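Local coordinates for protein shikimate dehydrogenase (Thermotoga maritima, PDB 3U62) that probably catalyses the reversible NADPH-linked reduction of 3-dehydroshikimate to shikimate on the route to chorismate and the aromatic amino acids, at residues I5-R11 / Y32-P38; F42-R47 / R65-Y69. All coordinates share one frame. Residue numbers count along the deposited sequence, not the author numbering.

Contact 1. Residues I5-R11 / Y32-P38; sequences IIGYPVR and YGMEEIP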
loop_
_atom_site.group_PDB
_atom_site.type_symbol
_atom_site.label_atom_id
_atom_site.label_comp_id
_atom_site.label_asym_id
_atom_site.label_seq_id
_atom_site.Cartn_x
_atom_site.Cartn_y
_atom_site.Cartn_z
ATOM N N ILE A 5 -3.576 0.759 14.313
ATOM C CA ILE A 5 -3.962 0.850 12.919
ATOM C C ILE A 5 -5.467 1.106 12.859
ATOM O O ILE A 5 -6.251 0.437 13.537
ATOM C CB ILE A 5 -3.552 -0.415 12.110
ATOM C CG1 ILE A 5 -3.957 -0.290 10.635
ATOM C CG2 ILE A 5 -4.094 -1.701 12.746
ATOM C CD1 ILE A 5 -2.794 -0.079 9.693
ATOM N N ILE A 6 -5.858 2.098 12.063
ATOM C CA ILE A 6 -7.268 2.407 11.862
ATOM C C ILE A 6 -7.680 2.054 10.436
ATOM O O ILE A 6 -6.876 2.152 9.503
ATOM C CB ILE A 6 -7.616 3.889 12.220
ATOM C CG1 ILE A 6 -6.949 4.881 11.252
ATOM C CG2 ILE A 6 -7.200 4.213 13.662
ATOM C CD1 ILE A 6 -7.858 5.320 10.092
ATOM N N GLY A 7 -8.930 1.632 10.280
ATOM C CA GLY A 7 -9.445 1.215 8.982
ATOM C C GLY A 7 -10.757 0.471 9.105
ATOM O O GLY A 7 -11.361 0.429 10.183
ATOM N N TYR A 8 -11.197 -0.107 7.988
ATOM C CA TYR A 8 -12.463 -0.824 7.913
ATOM C C TYR A 8 -12.487 -1.665 6.640
ATOM O O TYR A 8 -12.768 -1.142 5.559
ATOM C CB TYR A 8 -13.626 0.168 7.907
ATOM C CG TYR A 8 -14.965 -0.436 8.224
ATOM C CD1 TYR A 8 -15.277 -0.840 9.523
ATOM C CD2 TYR A 8 -15.932 -0.586 7.234
ATOM C CE1 TYR A 8 -16.509 -1.389 9.827
ATOM C CE2 TYR A 8 -17.172 -1.135 7.526
ATOM C CZ TYR A 8 -17.452 -1.532 8.825
ATOM O OH TYR A 8 -18.679 -2.078 9.122
ATOM N N PRO A 9 -12.186 -2.974 6.755
ATOM C CA PRO A 9 -11.880 -3.712 7.983
ATOM C C PRO A 9 -10.422 -3.574 8.429
ATOM O O PRO A 9 -9.562 -3.185 7.632
ATOM C CB PRO A 9 -12.158 -5.160 7.584
ATOM C CG PRO A 9 -11.821 -5.212 6.136
ATOM C CD PRO A 9 -12.143 -3.852 5.568
ATOM N N VAL A 10 -10.157 -3.900 9.694
ATOM C CA VAL A 10 -8.795 -3.876 10.220
ATOM C C VAL A 10 -8.545 -4.917 11.323
ATOM O O VAL A 10 -7.406 -5.105 11.757
ATOM C CB VAL A 10 -8.388 -2.445 10.676
ATOM C CG1 VAL A 10 -8.722 -2.201 12.150
ATOM C CG2 VAL A 10 -6.905 -2.203 10.396
ATOM N N ARG A 11 -9.600 -5.601 11.759
ATOM C CA ARG A 11 -9.489 -6.559 12.864
ATOM C C ARG A 11 -8.533 -7.732 12.588
ATOM O O ARG A 11 -7.987 -8.320 13.522
ATOM C CB ARG A 11 -10.873 -7.064 13.295
ATOM C CG ARG A 11 -11.559 -7.961 12.285
ATOM C CD ARG A 11 -13.066 -7.934 12.441
ATOM N NE ARG A 11 -13.706 -8.827 11.478
ATOM C CZ ARG A 11 -13.970 -8.512 10.212
ATOM N NH1 ARG A 11 -13.660 -7.313 9.733
ATOM N NH2 ARG A 11 -14.551 -9.402 9.419
ATOM N N TYR A 32 0.899 -1.194 20.300
ATOM C CA TYR A 32 0.236 -1.052 19.008
ATOM C C TYR A 32 -1.105 -1.782 19.032
ATOM O O TYR A 32 -1.159 -2.992 19.271
ATOM C CB TYR A 32 1.131 -1.599 17.892
ATOM C CG TYR A 32 0.758 -1.173 16.485
ATOM C CD1 TYR A 32 1.530 -0.238 15.792
ATOM C CD2 TYR A 32 -0.351 -1.716 15.839
ATOM C CE1 TYR A 32 1.199 0.147 14.492
ATOM C CE2 TYR A 32 -0.692 -1.337 14.546
ATOM C CZ TYR A 32 0.088 -0.406 13.877
ATOM O OH TYR A 32 -0.249 -0.033 12.598
ATOM N N GLY A 33 -2.180 -1.038 18.783
ATOM C CA GLY A 33 -3.530 -1.590 18.807
ATOM C C GLY A 33 -4.238 -1.558 17.467
ATOM O O GLY A 33 -3.597 -1.547 16.412
ATOM N N MET A 34 -5.567 -1.552 17.518
ATOM C CA MET A 34 -6.403 -1.556 16.318
ATOM C C MET A 34 -7.752 -0.905 16.592
ATOM O O MET A 34 -8.346 -1.101 17.656
ATOM C CB MET A 34 -6.603 -2.982 15.791
ATOM C CG MET A 34 -7.191 -3.968 16.802
ATOM S SD MET A 34 -7.810 -5.484 16.052
ATOM C CE MET A 34 -6.311 -6.144 15.320
ATOM N N GLU A 35 -8.226 -0.126 15.625
ATOM C CA GLU A 35 -9.507 0.559 15.737
ATOM C C GLU A 35 -10.266 0.410 14.422
ATOM O O GLU A 35 -9.967 1.100 13.438
ATOM C CB GLU A 35 -9.302 2.044 16.078
ATOM C CG GLU A 35 -8.473 2.315 17.343
ATOM C CD GLU A 35 -9.293 2.324 18.630
ATOM O OE1 GLU A 35 -10.501 2.005 18.590
ATOM O OE2 GLU A 35 -8.724 2.657 19.693
ATOM N N GLU A 36 -11.233 -0.507 14.402
ATOM C CA GLU A 36 -12.053 -0.721 13.212
ATOM C C GLU A 36 -13.224 0.257 13.208
ATOM O O GLU A 36 -14.239 0.042 13.877
ATOM C CB GLU A 36 -12.534 -2.174 13.125
ATOM C CG GLU A 36 -12.975 -2.591 11.725
ATOM C CD GLU A 36 -13.217 -4.085 11.618
ATOM O OE1 GLU A 36 -14.313 -4.543 12.016
ATOM O OE2 GLU A 36 -12.317 -4.805 11.138
ATOM N N ILE A 37 -13.061 1.337 12.448
ATOM C CA ILE A 37 -14.015 2.442 12.432
ATOM C C ILE A 37 -14.760 2.469 11.100
ATOM O O ILE A 37 -14.135 2.592 10.048
ATOM C CB ILE A 37 -13.299 3.803 12.647
ATOM C CG1 ILE A 37 -12.403 3.750 13.891
ATOM C CG2 ILE A 37 -14.324 4.936 12.760
ATOM C CD1 ILE A 37 -11.327 4.827 13.945
ATOM N N PRO A 38 -16.100 2.335 11.139
ATOM C CA PRO A 38 -16.869 2.467 9.903
ATOM C C PRO A 38 -16.847 3.908 9.381
ATOM O O PRO A 38 -16.764 4.843 10.184
ATOM C CB PRO A 38 -18.285 2.056 10.321
ATOM C CG PRO A 38 -18.340 2.289 11.787
ATOM C CD PRO A 38 -16.959 2.013 12.294
#
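Strand residues 5-7 and 32-36 run parallel, their axes 4.8 Å apart at closest and inclined by 11°. Ile5 N donates to Gly33 O (3.1 Å), Ile5 O accepts from Glu35 N (2.9 Å), Gly7 N reaches Glu35 O in a weak bond (3.4 Å), and Gly7 O receives Ile37 N (3.0 Å). This register pairs Ile5 with Met34 and Ile6 with Glu35, on opposite faces. On the first, Ile5 in the t rotamer brings CG2 to 4.1 Å from Met34 CB; the end of Tyr32 swings in, its CE2 3.9 Å from Ile5 CG2, and its hydroxyl bonds to Asn57. On the second, the m,m conformation of Glu35 carries its carboxylate away to Arg48 and Tyr53, while the end of Ile37 swings in, CD1 4.2 Å from Ile6 CG2.

Beyond the paired residues, a cis peptide precedes Pro9 and the chain turns back over Glu36. The extended t,t side chain of Glu36 delivers OE2 to three donors: Val10 N (2.8 Å), Arg11 N (2.9 Å) and, in a salt bridge, Arg11 NH1 (3.2 Å). The p,t,p conformation of Met34 places CE 3.3 Å from Arg11 O. Tyr8, with chi1 t, presents a ring face to Pro38, whose CA sits 3.8 Å from the centroid and 14° off the normal, a CH-pi contact.

The arrangement is a beta-alpha-beta crossover, with helix 15-26 linking the two parallel strands, in the substrate-binding domain; the side chains of Tyr32 and Val10 come within about 4 Å of those of Ser15 and Thr59 respectively, predicted shikimate-binding residues.

Contact 2. Residues F42-R47 / R65-Y69; sequences FDTEIR and RVMRY
Residues 42-47 form the opening of helix 42-52, with Ile46 N bonded to Phe42 O (2.8 Å). The backbone of 65-68 coils with helix-like torsions but lacks a regular helical bonding pattern; Tyr69 N is bonded to Val66 O (3.0 Å). The nearest CA pairs are Phe42-Arg65 (8.5 Å) and Ile46-Val66 (8.0 Å). Arg65, chi1 t, lays CD over a face of the t-rotamer Phe42 ring, 3.8 Å from its centroid (CH-pi), and sends NH2 to Pro61 O. Val66 CB packs 4.0 Å from Phe42 CZ, and its CG2 4.0 Å from CD1 of Ile46 (chi1 t). The loop leading on from strand 55-58, past the predicted proton acceptor Lys63, thus packs against a helix of the substrate-binding domain. Tyr69, chi1 m, receives the edge of Phe42 in an offset edge-to-face pair (centroids 5.7 Å, planes 64°). Ile46 CG2 lies over a face of the Tyr69 ring, 3.6 Å from its centroid and 11° off the normal, a CH-pi contact. Tyr69 OH donates to Asp43 OD2 (2.6 Å), which also takes Arg47 NH2 (3.0 Å) in a salt bridge.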
loop_
_atom_site.group_PDB
_atom_site.type_symbol
_atom_site.label_atom_id
_atom_site.label_comp_id
_atom_site.label_asym_id
_atom_site.label_seq_id
_atom_site.Cartn_x
_atom_site.Cartn_y
_atom_site.Cartn_z
ATOM N N PHE A 42 -16.558 7.868 11.326
ATOM C CA PHE A 42 -15.190 8.394 11.307
ATOM C C PHE A 42 -15.026 9.790 11.910
ATOM O O PHE A 42 -14.156 9.987 12.759
ATOM C CB PHE A 42 -14.604 8.362 9.891
ATOM C CG PHE A 42 -13.133 8.675 9.839
ATOM C CD1 PHE A 42 -12.189 7.661 9.967
ATOM C CD2 PHE A 42 -12.689 9.985 9.663
ATOM C CE1 PHE A 42 -10.825 7.944 9.919
ATOM C CE2 PHE A 42 -11.329 10.277 9.614
ATOM C CZ PHE A 42 -10.395 9.256 9.741
ATOM N N ASP A 43 -15.850 10.743 11.477
ATOM C CA ASP A 43 -15.696 12.144 11.887
ATOM C C ASP A 43 -15.730 12.327 13.407
ATOM O O ASP A 43 -15.008 13.163 13.957
ATOM C CB ASP A 43 -16.753 13.027 11.212
ATOM C CG ASP A 43 -16.721 14.463 11.716
ATOM O OD1 ASP A 43 -17.760 14.926 12.230
ATOM O OD2 ASP A 43 -15.664 15.122 11.607
ATOM N N THR A 44 -16.562 11.534 14.073
ATOM C CA THR A 44 -16.661 11.573 15.524
ATOM C C THR A 44 -15.545 10.754 16.188
ATOM O O THR A 44 -14.914 11.220 17.141
ATOM C CB THR A 44 -18.053 11.097 16.000
ATOM O OG1 THR A 44 -19.070 11.896 15.377
ATOM C CG2 THR A 44 -18.183 11.228 17.504
ATOM N N GLU A 45 -15.297 9.552 15.668
ATOM C CA GLU A 45 -14.360 8.612 16.298
ATOM C C GLU A 45 -12.876 8.925 16.089
ATOM O O GLU A 45 -12.040 8.486 16.883
ATOM C CB GLU A 45 -14.674 7.161 15.895
ATOM C CG GLU A 45 -16.070 6.662 16.305
ATOM C CD GLU A 45 -16.340 6.754 17.805
ATOM O OE1 GLU A 45 -15.453 6.378 18.609
ATOM O OE2 GLU A 45 -17.447 7.195 18.184
ATOM N N ILE A 46 -12.547 9.681 15.039
ATOM C CA ILE A 46 -11.151 10.073 14.781
ATOM C C ILE A 46 -10.624 11.071 15.819
ATOM O O ILE A 46 -9.424 11.098 16.100
ATOM C CB ILE A 46 -10.925 10.607 13.323
ATOM C CG1 ILE A 46 -9.428 10.716 12.988
ATOM C CG2 ILE A 46 -11.620 11.949 13.100
ATOM C CD1 ILE A 46 -8.688 9.383 12.921
ATOM N N ARG A 47 -11.521 11.870 16.392
ATOM C CA ARG A 47 -11.142 12.850 17.411
ATOM C C ARG A 47 -10.644 12.162 18.684
ATOM O O ARG A 47 -9.692 12.627 19.318
ATOM C CB ARG A 47 -12.301 13.810 17.693
ATOM C CG ARG A 47 -12.676 14.653 16.477
ATOM C CD ARG A 47 -14.014 15.361 16.626
ATOM N NE ARG A 47 -14.523 15.791 15.323
ATOM C CZ ARG A 47 -14.271 16.971 14.758
ATOM N NH1 ARG A 47 -13.515 17.870 15.381
ATOM N NH2 ARG A 47 -14.781 17.255 13.567
ATOM N N ARG A 65 -9.313 10.158 3.846
ATOM C CA ARG A 65 -10.242 10.735 4.818
ATOM C C ARG A 65 -9.542 11.411 6.001
ATOM O O ARG A 65 -9.981 12.469 6.461
ATOM C CB ARG A 65 -11.184 9.645 5.332
ATOM C CG ARG A 65 -12.564 10.134 5.751
ATOM C CD ARG A 65 -13.375 9.007 6.384
ATOM N NE ARG A 65 -13.442 7.815 5.540
ATOM C CZ ARG A 65 -14.378 7.589 4.621
ATOM N NH1 ARG A 65 -15.346 8.474 4.409
ATOM N NH2 ARG A 65 -14.346 6.472 3.907
ATOM N N VAL A 66 -8.460 10.799 6.480
ATOM C CA VAL A 66 -7.757 11.274 7.678
ATOM C C VAL A 66 -6.977 12.582 7.453
ATOM O O VAL A 66 -6.594 13.257 8.413
ATOM C CB VAL A 66 -6.837 10.160 8.270
ATOM C CG1 VAL A 66 -5.576 9.970 7.425
ATOM C CG2 VAL A 66 -6.482 10.451 9.727
ATOM N N MET A 67 -6.765 12.936 6.186
ATOM C CA MET A 67 -5.987 14.122 5.817
ATOM C C MET A 67 -6.547 15.422 6.379
ATOM O O MET A 67 -5.788 16.330 6.724
ATOM C CB MET A 67 -5.879 14.242 4.300
ATOM C CG MET A 67 -5.123 13.108 3.646
ATOM S SD MET A 67 -4.860 13.427 1.900
ATOM C CE MET A 67 -3.544 14.664 1.983
ATOM N N ARG A 68 -7.874 15.506 6.466
ATOM C CA ARG A 68 -8.553 16.690 6.986
ATOM C C ARG A 68 -8.234 16.939 8.465
ATOM O O ARG A 68 -8.347 18.069 8.949
ATOM C CB ARG A 68 -10.068 16.566 6.782
ATOM C CG ARG A 68 -10.842 17.861 7.012
ATOM C CD ARG A 68 -12.343 17.645 7.118
ATOM N NE ARG A 68 -13.051 18.920 7.013
ATOM C CZ ARG A 68 -14.344 19.109 7.265
ATOM N NH1 ARG A 68 -15.117 18.101 7.653
ATOM N NH2 ARG A 68 -14.869 20.322 7.131
ATOM N N TYR A 69 -7.814 15.890 9.166
ATOM C CA TYR A 69 -7.646 15.948 10.619
ATOM C C TYR A 69 -6.192 16.076 11.076
ATOM O O TYR A 69 -5.920 16.179 12.275
ATOM C CB TYR A 69 -8.320 14.738 11.273
ATOM C CG TYR A 69 -9.789 14.628 10.931
ATOM C CD1 TYR A 69 -10.210 13.927 9.802
ATOM C CD2 TYR A 69 -10.759 15.244 11.725
ATOM C CE1 TYR A 69 -11.556 13.831 9.475
ATOM C CE2 TYR A 69 -12.111 15.152 11.407
ATOM C CZ TYR A 69 -12.501 14.442 10.279
ATOM O OH TYR A 69 -13.833 14.342 9.952
#

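How the contacts relate
From the N terminus, contact 1 comes first: strand 2-7 leaves through the turn at Pro9, and helix 15-26 returns the chain to strand 31-36, closing a loop with 20 residues between the segments. Contact 2 opens only afterwards, as helix 42-52 follows; strand 55-58 and the first part of the following loop, with Lys63, lie within its 17 intervening residues. The contacts are therefore in series, neither nested nor crossed. They nevertheless touch: Ile37 CG2 lies 3.8 Å from Phe42 CA, and Ile6 CD1 lies 4.0 Å from Phe42 CE1. Phe42 thus joins the sheet of contact 1 to the helix-loop packing of contact 2, while Phe56 of strand 55-58 meets both Ile6 and Ile46.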